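PDB 3L88: fiber protein from Human adenovirus 21, which attaches the virus to host cells through the knob at the tip of its fiber, which binds the receptor CD46. Local coordinates for residues Thr30-Leu35 / Gly54-Val59. Residues are numbered along the deposited sequence; the frame is centred on the assembly and turned at random.
Sequences TNDGKL and GVSDTV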
ATOM      1  N   THR C  30      23.350  11.656  21.036  1.00 37.71           N
ATOM      2  CA  THR C  30      22.558  10.484  21.390  1.00 33.29           C
ATOM      3  C   THR C  30      21.533  10.143  20.315  1.00 26.87           C
ATOM      4  O   THR C  30      21.007  11.032  19.649  1.00 25.80           O
ATOM      5  CB  THR C  30      21.801  10.699  22.711  1.00 35.35           C
ATOM      6  OG1 THR C  30      22.534  11.605  23.542  1.00 39.27           O
ATOM      7  CG2 THR C  30      21.621   9.384  23.439  1.00 36.90           C
ATOM      8  N   ASN C  31      21.242   8.854  20.165  1.00 20.67           N
ATOM      9  CA  ASN C  31      20.139   8.408  19.319  1.00 19.35           C
ATOM     10  C   ASN C  31      18.835   9.059  19.752  1.00 19.24           C
ATOM     11  O   ASN C  31      18.465   9.003  20.926  1.00 21.25           O
ATOM     12  CB  ASN C  31      20.000   6.885  19.359  1.00 17.59           C
ATOM     13  CG  ASN C  31      21.230   6.171  18.824  1.00 18.83           C
ATOM     14  OD1 ASN C  31      22.139   6.800  18.278  1.00 19.24           O
ATOM     15  ND2 ASN C  31      21.271   4.850  18.990  1.00 16.02           N
ATOM     16  N   ASP C  32      18.165   9.715  18.812  1.00 17.40           N
ATOM     17  CA  ASP C  32      17.025  10.550  19.154  1.00 18.83           C
ATOM     18  C   ASP C  32      15.734  10.087  18.471  1.00 17.21           C
ATOM     19  O   ASP C  32      14.733  10.805  18.448  1.00 17.30           O
ATOM     20  CB  ASP C  32      17.323  12.019  18.839  1.00 20.05           C
ATOM     21  CG  ASP C  32      17.699  12.243  17.389  1.00 24.14           C
ATOM     22  OD1 ASP C  32      17.603  11.293  16.588  1.00 24.18           O
ATOM     23  OD2 ASP C  32      18.071  13.384  17.045  1.00 27.19           O
ATOM     24  N   GLY C  33      15.752   8.867  17.948  1.00 13.96           N
ATOM     25  CA  GLY C  33      14.576   8.302  17.320  1.00 10.60           C
ATOM     26  C   GLY C  33      14.579   6.790  17.339  1.00 12.36           C
ATOM     27  O   GLY C  33      15.641   6.162  17.329  1.00 12.16           O
ATOM     28  N   LYS C  34      13.381   6.209  17.400  1.00 10.18           N
ATOM     29  CA  LYS C  34      13.214   4.767  17.283  1.00 10.68           C
ATOM     30  C   LYS C  34      12.612   4.433  15.929  1.00 13.29           C
ATOM     31  O   LYS C  34      11.439   4.713  15.677  1.00 17.60           O
ATOM     32  CB  LYS C  34      12.303   4.231  18.386  1.00  9.76           C
ATOM     33  CG  LYS C  34      12.810   4.459  19.800  1.00 12.31           C
ATOM     34  CD  LYS C  34      11.688   4.245  20.813  1.00 14.15           C
ATOM     35  CE  LYS C  34      12.218   4.146  22.231  1.00 17.59           C
ATOM     36  NZ  LYS C  34      11.124   3.919  23.211  1.00 15.52           N
ATOM     37  N   LEU C  35      13.425   3.852  15.052  1.00 10.52           N
ATOM     38  CA  LEU C  35      12.974   3.457  13.729  1.00  9.56           C
ATOM     39  C   LEU C  35      12.554   1.989  13.714  1.00 10.72           C
ATOM     40  O   LEU C  35      13.343   1.101  14.051  1.00 14.35           O
ATOM     41  CB  LEU C  35      14.074   3.693  12.695  1.00  8.45           C
ATOM     42  CG  LEU C  35      13.750   3.228  11.272  1.00  8.53           C
ATOM     43  CD1 LEU C  35      12.727   4.150  10.615  1.00  4.53           C
ATOM     44  CD2 LEU C  35      15.014   3.121  10.425  1.00  7.82           C
ATOM     45  N   GLY C  54       9.771   9.541  17.764  1.00 14.61           N
ATOM     46  CA  GLY C  54      10.781  10.489  18.228  1.00 15.75           C
ATOM     47  C   GLY C  54      11.098  10.330  19.705  1.00 16.58           C
ATOM     48  O   GLY C  54      10.222   9.996  20.502  1.00 17.13           O
ATOM     49  N   VAL C  55      12.355  10.558  20.074  1.00 15.61           N
ATOM     50  CA  VAL C  55      12.790  10.357  21.457  1.00 16.79           C
ATOM     51  C   VAL C  55      13.207  11.653  22.154  1.00 17.63           C
ATOM     52  O   VAL C  55      12.741  11.953  23.250  1.00 20.15           O
ATOM     53  CB  VAL C  55      13.941   9.339  21.548  1.00 16.87           C
ATOM     54  CG1 VAL C  55      14.498   9.294  22.957  1.00 14.81           C
ATOM     55  CG2 VAL C  55      13.464   7.962  21.119  1.00 14.86           C
ATOM     56  N   SER C  56      14.093  12.411  21.518  1.00 17.11           N
ATOM     57  CA  SER C  56      14.634  13.620  22.124  1.00 18.18           C
ATOM     58  C   SER C  56      13.625  14.760  22.083  1.00 20.24           C
ATOM     59  O   SER C  56      12.689  14.740  21.289  1.00 23.43           O
ATOM     60  CB  SER C  56      15.930  14.040  21.425  1.00 16.42           C
ATOM     61  OG  SER C  56      15.654  14.794  20.254  1.00 17.50           O
ATOM     62  N   ASP C  57      13.832  15.754  22.938  1.00 21.99           N
ATOM     63  CA  ASP C  57      12.983  16.939  22.973  1.00 23.05           C
ATOM     64  C   ASP C  57      13.011  17.702  21.653  1.00 22.03           C
ATOM     65  O   ASP C  57      12.000  18.253  21.225  1.00 23.25           O
ATOM     66  CB  ASP C  57      13.409  17.866  24.116  1.00 27.15           C
ATOM     67  CG  ASP C  57      12.903  17.400  25.465  1.00 31.77           C
ATOM     68  OD1 ASP C  57      12.345  16.285  25.541  1.00 31.85           O
ATOM     69  OD2 ASP C  57      13.052  18.152  26.451  1.00 35.59           O
ATOM     70  N   THR C  58      14.175  17.747  21.019  1.00 20.38           N
ATOM     71  CA  THR C  58      14.323  18.473  19.762  1.00 21.67           C
ATOM     72  C   THR C  58      13.453  17.855  18.672  1.00 21.49           C
ATOM     73  O   THR C  58      12.727  18.558  17.964  1.00 19.83           O
ATOM     74  CB  THR C  58      15.785  18.491  19.295  1.00 22.35           C
ATOM     75  OG1 THR C  58      16.630  18.858  20.389  1.00 24.39           O
ATOM     76  CG2 THR C  58      15.968  19.485  18.166  1.00 22.85           C
ATOM     77  N   VAL C  59      13.530  16.532  18.546  1.00 18.57           N
ATOM     78  CA  VAL C  59      12.707  15.804  17.590  1.00 18.52           C
ATOM     79  C   VAL C  59      11.231  16.040  17.887  1.00 18.15           C
ATOM     80  O   VAL C  59      10.450  16.356  16.990  1.00 17.87           O
ATOM     81  CB  VAL C  59      13.018  14.288  17.619  1.00 17.10           C
ATOM     82  CG1 VAL C  59      11.994  13.512  16.819  1.00 13.93           C
ATOM     83  CG2 VAL C  59      14.416  14.026  17.093  1.00 17.59           C
TER
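Two glycines, G33 and G54, face each other where the strands 33-42 and 45-54 pair at their open ends. They form an antiparallel non-hydrogen-bonded pair, with G33 CA 4.5 Å from G54 CA. One backbone bond follows: V55 N donates to D32 O at 2.9 Å, with an N-H...O angle of 154°. The donor sits above the carbonyl plane, 51° out of it. V59 CG2 also packs on this oxygen, 3.5 Å from D32 O. The same methyl touches the D32 carboxylate, and the two side chains cross at about a right angle. With chi1 at 57°, D32 CG sits between its own backbone N and carbonyl carbon, and comes within 3.7 Å of V59 CG2. Its OD1 and OD2 accept from the backbone N of I24 and V25, so the buried carboxylate is satisfied. The strands belong to the antiparallel beta-sandwich of the adenovirus fiber knob, and this contact ties the entry to strand 33-42 to the loop leaving strand 45-54. D32 and G33 both pair with C22 on the other side, a classic beta bulge. S56 OG packs 3.5 Å from D32 CB. S56 OG accepts from V59 N at 3.2 Å, nearly straight, an ST motif that turns the chain after S56. At the more open side, V55 CG2 packs on the aliphatic part of K34, 3.8 Å from K34 CG, and the extended lysine chain crosses the valine nearly perpendicularly.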